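Uncharacterized protein (Borrelia turicatae, PDB 5VJ4) is of unknown molecular function but is a putative surface lipoprotein, differentially regulated between tick and mammal, that may bind lipid. Local coordinates at residues A218-K223 against M281-R286; K161-A166 against R188-V193; I108-D113 against R139-G144. One frame throughout, in Å; residues are numbered along the deposited sequence.

Contact 1 of 3, residues A218-K223 against M281-R286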
loop_
_atom_site.group_PDB
_atom_site.type_symbol
_atom_site.label_atom_id
_atom_site.label_comp_id
_atom_site.label_asym_id
_atom_site.label_seq_id
_atom_site.Cartn_x
_atom_site.Cartn_y
_atom_site.Cartn_z
ATOM N N ALA A 218 -1.010 18.888 9.758
ATOM C CA ALA A 218 -0.646 20.296 9.618
ATOM C C ALA A 218 0.849 20.484 9.279
ATOM O O ALA A 218 1.155 21.090 8.233
ATOM C CB ALA A 218 -1.056 21.074 10.834
ATOM N N PRO A 219 1.779 19.910 10.103
ATOM C CA PRO A 219 3.176 19.907 9.725
ATOM C C PRO A 219 3.416 19.423 8.299
ATOM O O PRO A 219 4.274 19.985 7.595
ATOM C CB PRO A 219 3.771 18.873 10.664
ATOM C CG PRO A 219 2.960 18.975 11.884
ATOM C CD PRO A 219 1.589 19.151 11.354
ATOM N N ARG A 220 2.665 18.393 7.892
ATOM C CA ARG A 220 2.919 17.727 6.639
ATOM C C ARG A 220 2.605 18.641 5.462
ATOM O O ARG A 220 3.309 18.601 4.444
ATOM C CB ARG A 220 2.215 16.370 6.570
ATOM C CG ARG A 220 2.565 15.456 7.742
ATOM C CD ARG A 220 1.742 14.165 7.758
ATOM N NE ARG A 220 2.249 13.211 8.729
ATOM C CZ ARG A 220 1.498 12.385 9.454
ATOM N NH1 ARG A 220 0.187 12.391 9.338
ATOM N NH2 ARG A 220 2.061 11.558 10.338
ATOM N N PHE A 221 1.594 19.494 5.627
ATOM C CA PHE A 221 1.253 20.495 4.613
ATOM C C PHE A 221 2.233 21.654 4.688
ATOM O O PHE A 221 2.802 22.045 3.667
ATOM C CB PHE A 221 -0.161 21.006 4.801
ATOM C CG PHE A 221 -1.218 20.098 4.252
ATOM C CD1 PHE A 221 -1.328 19.876 2.900
ATOM C CD2 PHE A 221 -2.149 19.507 5.097
ATOM C CE1 PHE A 221 -2.325 19.047 2.388
ATOM C CE2 PHE A 221 -3.148 18.675 4.599
ATOM C CZ PHE A 221 -3.233 18.443 3.240
ATOM N N ARG A 222 2.445 22.181 5.898
ATOM C CA ARG A 222 3.400 23.267 6.111
ATOM C C ARG A 222 4.747 23.029 5.448
ATOM O O ARG A 222 5.345 23.961 4.896
ATOM C CB ARG A 222 3.621 23.517 7.584
ATOM C CG ARG A 222 2.923 24.752 8.079
ATOM C CD ARG A 222 3.492 25.088 9.430
ATOM N NE ARG A 222 2.936 24.240 10.480
ATOM C CZ ARG A 222 1.745 24.418 11.050
ATOM N NH1 ARG A 222 0.927 25.426 10.664
ATOM N NH2 ARG A 222 1.382 23.578 12.021
ATOM N N LYS A 223 5.173 21.766 5.460
ATOM C CA LYS A 223 6.467 21.342 4.962
ATOM C C LYS A 223 6.701 21.734 3.492
ATOM O O LYS A 223 7.842 21.839 3.047
ATOM C CB LYS A 223 6.638 19.828 5.202
ATOM C CG LYS A 223 8.050 19.263 5.080
ATOM C CD LYS A 223 8.980 19.824 6.150
ATOM C CE LYS A 223 10.187 18.937 6.408
ATOM N NZ LYS A 223 10.942 18.523 5.210
HETATM N N MSE A 281 1.236 4.669 8.793
HETATM C CA MSE A 281 1.808 3.800 9.811
HETATM C C MSE A 281 2.259 4.623 10.977
HETATM O O MSE A 281 2.247 4.144 12.084
HETATM C CB MSE A 281 2.983 3.082 9.221
HETATM C CG MSE A 281 3.700 2.311 10.307
HETATM SE SE MSE A 281 5.505 1.798 9.656
HETATM C CE MSE A 281 6.591 3.400 9.916
ATOM N N ILE A 282 2.629 5.872 10.736
ATOM C CA ILE A 282 3.094 6.765 11.805
ATOM C C ILE A 282 1.946 7.190 12.727
ATOM O O ILE A 282 2.098 7.147 13.962
ATOM C CB ILE A 282 3.813 8.029 11.242
ATOM C CG1 ILE A 282 5.060 7.631 10.454
ATOM C CG2 ILE A 282 4.193 9.007 12.349
ATOM C CD1 ILE A 282 5.886 8.800 9.973
ATOM N N ASP A 283 0.824 7.624 12.128
ATOM C CA ASP A 283 -0.375 7.978 12.881
ATOM C C ASP A 283 -0.792 6.770 13.728
ATOM O O ASP A 283 -0.997 6.900 14.947
ATOM C CB ASP A 283 -1.537 8.379 11.958
ATOM C CG ASP A 283 -1.215 9.559 11.032
ATOM O OD1 ASP A 283 -0.318 10.400 11.351
ATOM O OD2 ASP A 283 -1.910 9.638 9.975
ATOM N N ILE A 284 -0.871 5.589 13.105
ATOM C CA ILE A 284 -1.362 4.438 13.835
ATOM C C ILE A 284 -0.466 4.168 15.035
ATOM O O ILE A 284 -0.959 4.011 16.141
ATOM C CB ILE A 284 -1.437 3.217 12.935
ATOM C CG1 ILE A 284 -2.651 3.331 12.019
ATOM C CG2 ILE A 284 -1.485 1.953 13.773
ATOM C CD1 ILE A 284 -2.472 2.717 10.636
ATOM N N TYR A 285 0.846 4.152 14.797
ATOM C CA TYR A 285 1.807 3.886 15.834
ATOM C C TYR A 285 1.625 4.855 16.996
ATOM O O TYR A 285 1.691 4.468 18.159
ATOM C CB TYR A 285 3.222 4.022 15.298
ATOM C CG TYR A 285 4.265 3.890 16.382
ATOM C CD1 TYR A 285 4.603 2.639 16.896
ATOM C CD2 TYR A 285 4.879 5.019 16.920
ATOM C CE1 TYR A 285 5.536 2.508 17.906
ATOM C CE2 TYR A 285 5.796 4.912 17.937
ATOM C CZ TYR A 285 6.125 3.652 18.417
ATOM O OH TYR A 285 7.060 3.537 19.404
ATOM N N ARG A 286 1.414 6.115 16.672
ATOM C CA ARG A 286 1.282 7.134 17.690
ATOM C C ARG A 286 0.082 6.908 18.573
ATOM O O ARG A 286 0.158 7.166 19.770
ATOM C CB ARG A 286 1.171 8.508 17.075
ATOM C CG ARG A 286 2.440 8.995 16.461
ATOM C CD ARG A 286 2.218 10.382 15.936
ATOM N NE ARG A 286 3.440 10.895 15.363
ATOM C CZ ARG A 286 3.506 11.792 14.389
ATOM N NH1 ARG A 286 2.403 12.266 13.814
ATOM N NH2 ARG A 286 4.696 12.176 13.945
#
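A buried charge network in this all-helical fold joins Arg220 of the short helix 218-222 to Asp283 on the long helix 263-301. The two segments run roughly antiparallel, at 152°, with axes 14.2 Å apart. That gap is too wide for close helix packing, and long side chains span it. Arg220 does so with its chain extended from CG to NE, and it and Asp283 reach toward each other from opposite directions.

Arg220 grips Asp283 OD1 end-on with two nitrogens: Arg220 NH1 lies 2.9 Å and Arg220 NH2 2.8 Å from that oxygen. OD1 sits in the guanidinium plane and takes both donors on its syn side. The guanidinium and carboxylate planes are tilted 39° apart, and NH2 comes to OD1 from out of the carboxylate plane. Asp283 OD2 has a weak hydrogen bond from Tyr217 OH, and Tyr217 also makes a cation-pi contact with Arg220.

The guanidinium planes of Arg220 and Arg286 are nearly parallel (5°), but the chains slide past each other in opposite directions without stacking, Arg220 NH2 3.6 Å from Arg286 NH1. Asp245 forms salt bridges with both, through OD2 to Arg220 NE and OD1 to Arg286 NH2, so the two arginines share its carboxylate. Ile282 CG2 touches both, at the edge of the Arg220 guanidinium, 3.9 Å from Arg220 NH2, and over the centre of one Arg286 face.

Contact 2 of 3, residues K161-A166 against R188-V193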
loop_
_atom_site.group_PDB
_atom_site.type_symbol
_atom_site.label_atom_id
_atom_site.label_comp_id
_atom_site.label_asym_id
_atom_site.label_seq_id
_atom_site.Cartn_x
_atom_site.Cartn_y
_atom_site.Cartn_z
ATOM N N LYS A 161 -6.841 25.863 7.232
ATOM C CA LYS A 161 -6.086 27.132 7.123
ATOM C C LYS A 161 -4.673 26.798 6.657
ATOM O O LYS A 161 -4.173 27.391 5.671
ATOM C CB LYS A 161 -6.119 27.961 8.429
ATOM N N THR A 162 -4.069 25.800 7.318
ATOM C CA THR A 162 -2.735 25.325 6.944
ATOM C C THR A 162 -2.702 24.863 5.494
ATOM O O THR A 162 -1.849 25.305 4.721
ATOM C CB THR A 162 -2.240 24.217 7.882
ATOM O OG1 THR A 162 -1.803 24.794 9.110
ATOM C CG2 THR A 162 -1.077 23.476 7.282
ATOM N N LYS A 163 -3.643 23.994 5.130
ATOM C CA LYS A 163 -3.736 23.501 3.755
ATOM C C LYS A 163 -3.842 24.640 2.728
ATOM O O LYS A 163 -3.358 24.522 1.582
ATOM C CB LYS A 163 -4.888 22.506 3.617
ATOM C CG LYS A 163 -4.952 21.810 2.267
ATOM C CD LYS A 163 -6.240 21.018 2.071
ATOM C CE LYS A 163 -6.313 20.540 0.633
ATOM N NZ LYS A 163 -7.655 20.034 0.273
ATOM N N GLY A 164 -4.448 25.745 3.158
ATOM C CA GLY A 164 -4.582 26.931 2.308
ATOM C C GLY A 164 -3.264 27.635 2.045
ATOM O O GLY A 164 -2.963 28.006 0.892
ATOM N N GLU A 165 -2.488 27.835 3.117
ATOM C CA GLU A 165 -1.112 28.332 2.989
ATOM C C GLU A 165 -0.344 27.466 2.002
ATOM O O GLU A 165 0.211 27.960 1.004
ATOM C CB GLU A 165 -0.389 28.321 4.333
ATOM C CG GLU A 165 -1.140 28.954 5.488
ATOM C CD GLU A 165 -1.570 30.396 5.231
ATOM O OE1 GLU A 165 -2.383 30.880 6.049
ATOM O OE2 GLU A 165 -1.111 31.054 4.246
ATOM N N ALA A 166 -0.365 26.160 2.266
ATOM C CA ALA A 166 0.320 25.210 1.429
ATOM C C ALA A 166 -0.124 25.365 -0.031
ATOM O O ALA A 166 0.690 25.286 -0.961
ATOM C CB ALA A 166 0.071 23.810 1.938
ATOM N N ARG A 188 -3.244 12.804 -1.732
ATOM C CA ARG A 188 -3.034 11.660 -0.838
ATOM C C ARG A 188 -3.351 12.053 0.604
ATOM O O ARG A 188 -4.088 11.351 1.300
ATOM C CB ARG A 188 -1.617 11.094 -0.959
ATOM C CG ARG A 188 -1.198 10.786 -2.375
ATOM C CD ARG A 188 -0.102 9.744 -2.461
ATOM N NE ARG A 188 0.376 9.596 -3.831
ATOM C CZ ARG A 188 1.193 10.450 -4.446
ATOM N NH1 ARG A 188 1.657 11.544 -3.822
ATOM N NH2 ARG A 188 1.535 10.206 -5.701
ATOM N N TYR A 189 -2.851 13.212 1.022
ATOM C CA TYR A 189 -3.089 13.660 2.369
ATOM C C TYR A 189 -4.591 13.872 2.626
ATOM O O TYR A 189 -5.104 13.422 3.685
ATOM C CB TYR A 189 -2.285 14.903 2.679
ATOM C CG TYR A 189 -0.774 14.755 2.781
ATOM C CD1 TYR A 189 -0.149 13.514 2.890
ATOM C CD2 TYR A 189 0.032 15.897 2.818
ATOM C CE1 TYR A 189 1.239 13.419 3.002
ATOM C CE2 TYR A 189 1.397 15.806 2.963
ATOM C CZ TYR A 189 2.000 14.572 3.044
ATOM O OH TYR A 189 3.369 14.539 3.161
ATOM N N ASP A 190 -5.288 14.495 1.656
ATOM C CA ASP A 190 -6.766 14.609 1.698
ATOM C C ASP A 190 -7.397 13.263 2.019
ATOM O O ASP A 190 -8.142 13.125 3.006
ATOM C CB ASP A 190 -7.340 15.134 0.379
ATOM C CG ASP A 190 -7.259 16.658 0.254
ATOM O OD1 ASP A 190 -7.064 17.343 1.283
ATOM O OD2 ASP A 190 -7.389 17.171 -0.886
ATOM N N GLY A 191 -7.023 12.257 1.235
ATOM C CA GLY A 191 -7.561 10.919 1.409
ATOM C C GLY A 191 -7.395 10.447 2.817
ATOM O O GLY A 191 -8.347 9.966 3.431
ATOM N N LEU A 192 -6.186 10.619 3.348
ATOM C CA LEU A 192 -5.872 10.089 4.670
ATOM C C LEU A 192 -6.705 10.798 5.721
ATOM O O LEU A 192 -7.267 10.152 6.617
ATOM C CB LEU A 192 -4.390 10.198 4.954
ATOM C CG LEU A 192 -3.496 9.239 4.154
ATOM C CD1 LEU A 192 -2.098 9.793 4.129
ATOM C CD2 LEU A 192 -3.477 7.859 4.734
ATOM N N VAL A 193 -6.834 12.113 5.566
ATOM C CA VAL A 193 -7.671 12.887 6.460
ATOM C C VAL A 193 -9.112 12.417 6.375
ATOM O O VAL A 193 -9.709 12.081 7.422
ATOM C CB VAL A 193 -7.540 14.392 6.219
ATOM C CG1 VAL A 193 -8.434 15.179 7.189
ATOM C CG2 VAL A 193 -6.088 14.798 6.396
#
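Lys163 and Asp190 are the residues whose CA atoms come nearest across the two segments, with 9.6 Å between Lys163 CA and Asp190 CA. The segments belong to successive helices, 145-171 and 176-201, joined by a short connection, and their chain directions are antiparallel: this is a helical hairpin. Both segments are helical throughout, and backbone bonds such as Ala166 N to Thr162 O and Val193 N to Tyr189 O keep each turn regular. At this spacing, direct contact between the two six-residue segments comes down to one pair of side chains, which buries 76 Å² in total, shared equally.

That pair is a salt bridge on a partly exposed flank of the hairpin. Lys163 has CG anti to the backbone N (chi1 -173°) and stays extended beyond it, which carries the ammonium group across to the facing helix. There it crosses the Asp190 side chain at about a right angle. Lys163 NZ donates to the syn lone pair of Asp190 OD1, at 2.9 Å, while the bond from Lys163 NZ to Asp190 OD2, at 3.1 Å, is weak.

Asp190 OD1 has a further, stronger commitment: it accepts a hydrogen bond from Tyr126 OH of helix 118-128, so the carboxylate ties a third helix to the hairpin and its orientation does not depend on lysine alone. Between the helices, Phe221 of helix 218-222 rests on Thr162, Lys163 and Ala166 and meets the Tyr189 ring edge-to-face. Arg188 reaches the dimer interface, its NE bonded to Asn271 O of the second subunit. The last lysine methylenes also pass close to the acid, with Lys163 CE 3.3 Å and Lys163 CD 3.8 Å from Asp190 OD1.

Contact 3 of 3, residues I108-D113 against R139-G144. With SO4 (sulfate ion), chain F.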
loop_
_atom_site.group_PDB
_atom_site.type_symbol
_atom_site.label_atom_id
_atom_site.label_comp_id
_atom_site.label_asym_id
_atom_site.label_seq_id
_atom_site.Cartn_x
_atom_site.Cartn_y
_atom_site.Cartn_z
ATOM N N ILE A 108 -27.656 21.553 7.573
ATOM C CA ILE A 108 -27.357 22.929 7.795
ATOM C C ILE A 108 -28.141 23.440 9.006
ATOM O O ILE A 108 -27.645 24.240 9.784
ATOM C CB ILE A 108 -27.755 23.764 6.605
ATOM C CG1 ILE A 108 -26.945 23.328 5.396
ATOM C CG2 ILE A 108 -27.613 25.261 6.944
ATOM C CD1 ILE A 108 -26.695 24.395 4.354
ATOM N N ALA A 109 -29.371 22.980 9.160
ATOM C CA ALA A 109 -30.181 23.459 10.244
ATOM C C ALA A 109 -29.541 23.077 11.564
ATOM O O ALA A 109 -29.386 23.927 12.449
ATOM C CB ALA A 109 -31.578 22.920 10.142
ATOM N N LEU A 110 -29.123 21.819 11.671
ATOM C CA LEU A 110 -28.425 21.345 12.863
ATOM C C LEU A 110 -27.131 22.140 13.148
ATOM O O LEU A 110 -26.884 22.544 14.287
ATOM C CB LEU A 110 -28.153 19.854 12.755
ATOM C CG LEU A 110 -27.321 19.203 13.844
ATOM C CD1 LEU A 110 -28.046 19.278 15.182
ATOM C CD2 LEU A 110 -26.998 17.764 13.456
ATOM N N LEU A 111 -26.334 22.397 12.115
ATOM C CA LEU A 111 -25.115 23.170 12.319
ATOM C C LEU A 111 -25.410 24.579 12.805
ATOM O O LEU A 111 -24.672 25.098 13.641
ATOM C CB LEU A 111 -24.211 23.188 11.079
ATOM C CG LEU A 111 -23.697 21.856 10.489
ATOM C CD1 LEU A 111 -22.988 22.089 9.158
ATOM C CD2 LEU A 111 -22.786 21.100 11.449
ATOM N N ASP A 112 -26.500 25.173 12.309
ATOM C CA ASP A 112 -26.964 26.500 12.754
ATOM C C ASP A 112 -27.397 26.449 14.214
ATOM O O ASP A 112 -26.995 27.290 15.016
ATOM C CB ASP A 112 -28.097 27.006 11.870
ATOM C CG ASP A 112 -27.603 27.696 10.600
ATOM O OD1 ASP A 112 -26.373 27.816 10.404
ATOM O OD2 ASP A 112 -28.463 28.133 9.796
ATOM N N ASP A 113 -28.161 25.421 14.563
ATOM C CA ASP A 113 -28.507 25.145 15.960
ATOM C C ASP A 113 -27.277 25.032 16.872
ATOM O O ASP A 113 -27.392 25.218 18.068
ATOM C CB ASP A 113 -29.302 23.838 16.015
ATOM C CG ASP A 113 -30.028 23.633 17.315
ATOM O OD1 ASP A 113 -30.106 24.595 18.114
ATOM O OD2 ASP A 113 -30.538 22.499 17.521
ATOM N N ARG A 139 -24.280 11.172 13.311
ATOM C CA ARG A 139 -23.175 11.227 14.251
ATOM C C ARG A 139 -23.240 12.506 15.042
ATOM O O ARG A 139 -23.311 12.451 16.275
ATOM C CB ARG A 139 -21.821 11.080 13.562
ATOM C CG ARG A 139 -20.665 10.805 14.510
ATOM C CD ARG A 139 -20.623 9.345 14.973
ATOM N NE ARG A 139 -19.328 9.021 15.591
ATOM C CZ ARG A 139 -18.963 9.250 16.866
ATOM N NH1 ARG A 139 -19.775 9.821 17.737
ATOM N NH2 ARG A 139 -17.763 8.897 17.284
ATOM N N LEU A 140 -23.256 13.648 14.343
ATOM C CA LEU A 140 -23.128 14.948 15.026
ATOM C C LEU A 140 -24.262 15.232 16.013
ATOM O O LEU A 140 -24.090 15.924 17.018
ATOM C CB LEU A 140 -23.013 16.078 14.018
ATOM C CG LEU A 140 -21.751 16.138 13.167
ATOM C CD1 LEU A 140 -21.723 17.400 12.313
ATOM C CD2 LEU A 140 -20.539 16.102 14.068
ATOM N N ASN A 141 -25.418 14.661 15.729
ATOM C CA ASN A 141 -26.604 14.937 16.481
ATOM C C ASN A 141 -26.472 14.457 17.917
ATOM O O ASN A 141 -26.685 15.233 18.851
ATOM C CB ASN A 141 -27.775 14.270 15.775
ATOM C CG ASN A 141 -29.106 14.737 16.269
ATOM O OD1 ASN A 141 -29.272 15.887 16.716
ATOM N ND2 ASN A 141 -30.075 13.841 16.188
ATOM N N LYS A 142 -26.065 13.200 18.068
ATOM C CA LYS A 142 -25.925 12.564 19.366
ATOM C C LYS A 142 -24.810 13.132 20.264
ATOM O O LYS A 142 -24.625 12.616 21.362
ATOM C CB LYS A 142 -25.734 11.052 19.168
ATOM C CG LYS A 142 -27.036 10.287 18.953
ATOM C CD LYS A 142 -26.890 8.796 19.240
ATOM C CE LYS A 142 -28.163 8.208 19.851
ATOM N NZ LYS A 142 -27.987 6.783 20.261
ATOM N N LEU A 143 -24.109 14.190 19.826
ATOM C CA LEU A 143 -22.905 14.677 20.495
ATOM C C LEU A 143 -22.947 16.054 21.159
ATOM O O LEU A 143 -22.241 16.302 22.163
ATOM C CB LEU A 143 -21.721 14.644 19.525
ATOM C CG LEU A 143 -20.867 13.379 19.416
ATOM C CD1 LEU A 143 -19.842 13.626 18.320
ATOM C CD2 LEU A 143 -20.183 12.950 20.722
ATOM N N GLY A 144 -23.693 16.978 20.583
ATOM C CA GLY A 144 -23.808 18.265 21.231
ATOM C C GLY A 144 -22.768 19.271 20.825
ATOM O O GLY A 144 -21.594 18.946 20.693
HETATM S S SO4 F . -16.904 10.238 21.847
HETATM O O1 SO4 F . -17.217 9.447 23.055
HETATM O O2 SO4 F . -15.455 10.544 21.815
HETATM O O3 SO4 F . -17.551 11.570 21.861
HETATM O O4 SO4 F . -17.360 9.389 20.713
#
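Apolar packing carries most of this contact, with Leu110 and Leu111 on one side and Leu140 on the other. Leu111 and Leu140 cross obliquely and meet through terminal methyls, Leu111 CD2 lying 3.9 Å from Leu140 CD1. Leu110 works closer to the backbone. Its CG is anti to the backbone N (chi1 174°), which sends the isobutyl group across to the other helix, where Leu110 CD2 is 4.4 Å from Leu140 CB and 4.2 Å from Asn141 CA. All three leucines are buried, and they account for most of the 151 Å² buried between the segments.

One polar group borders this patch without a bond across it. Asn141 is exposed, and its side chain crosses that of Leu110 at about a right angle; Asn141 OD1 makes a van der Waals contact with Leu110 CD1 at 3.9 Å.

In the fold, these residues join helix 105-114 to the C-terminal end of helix 133-141 in the N-terminal helical region. Ile124 of helix 118-128 and Val148 of helix 145-171 also touch Leu140, so the patch continues into neighbouring helices. Gly144, with a positive phi of 90°, leaves helical geometry and occupies the N-cap position of helix 145-171.

Hydrogen bonds of Arg139 lie on the far flank, where its side chain points away from helix 105-114 and is bent at chi2. Its NE and NH2 are hydrogen-bonded to Phe200 O and Ile205 O, which restrains the guanidinium. At the edge of that group is a sulfate, probably from the crystallisation liquor, which also binds Thr207 N: Arg139 NH2 donates a weak but nearly straight bond (167°) to sulfate O4 at 3.5 Å.

In the fold
Along the chain the contacts come in series: contact 3 closes first, then contact 2, then contact 1. Contacts 1 and 2 are neighbours, with centres 11 Å apart, and they touch where helix 218-222 packs against helix 145-171: Ala218 O is 3.4 Å from Thr162 CG2. Helix 218-222 therefore links the hairpin of contact 2 to the long helix 263-301. Contact 3 is peripheral, its nearest atoms about 13 Å from contact 2 and about 17 Å from contact 1, yet helix 133-141 leads directly into helix 145-171. In this strand-free fold the polar contacts 1 (buried) and 2 (at the surface) lie nearer the centre, and the leucine contact joins helices of the N-terminal part.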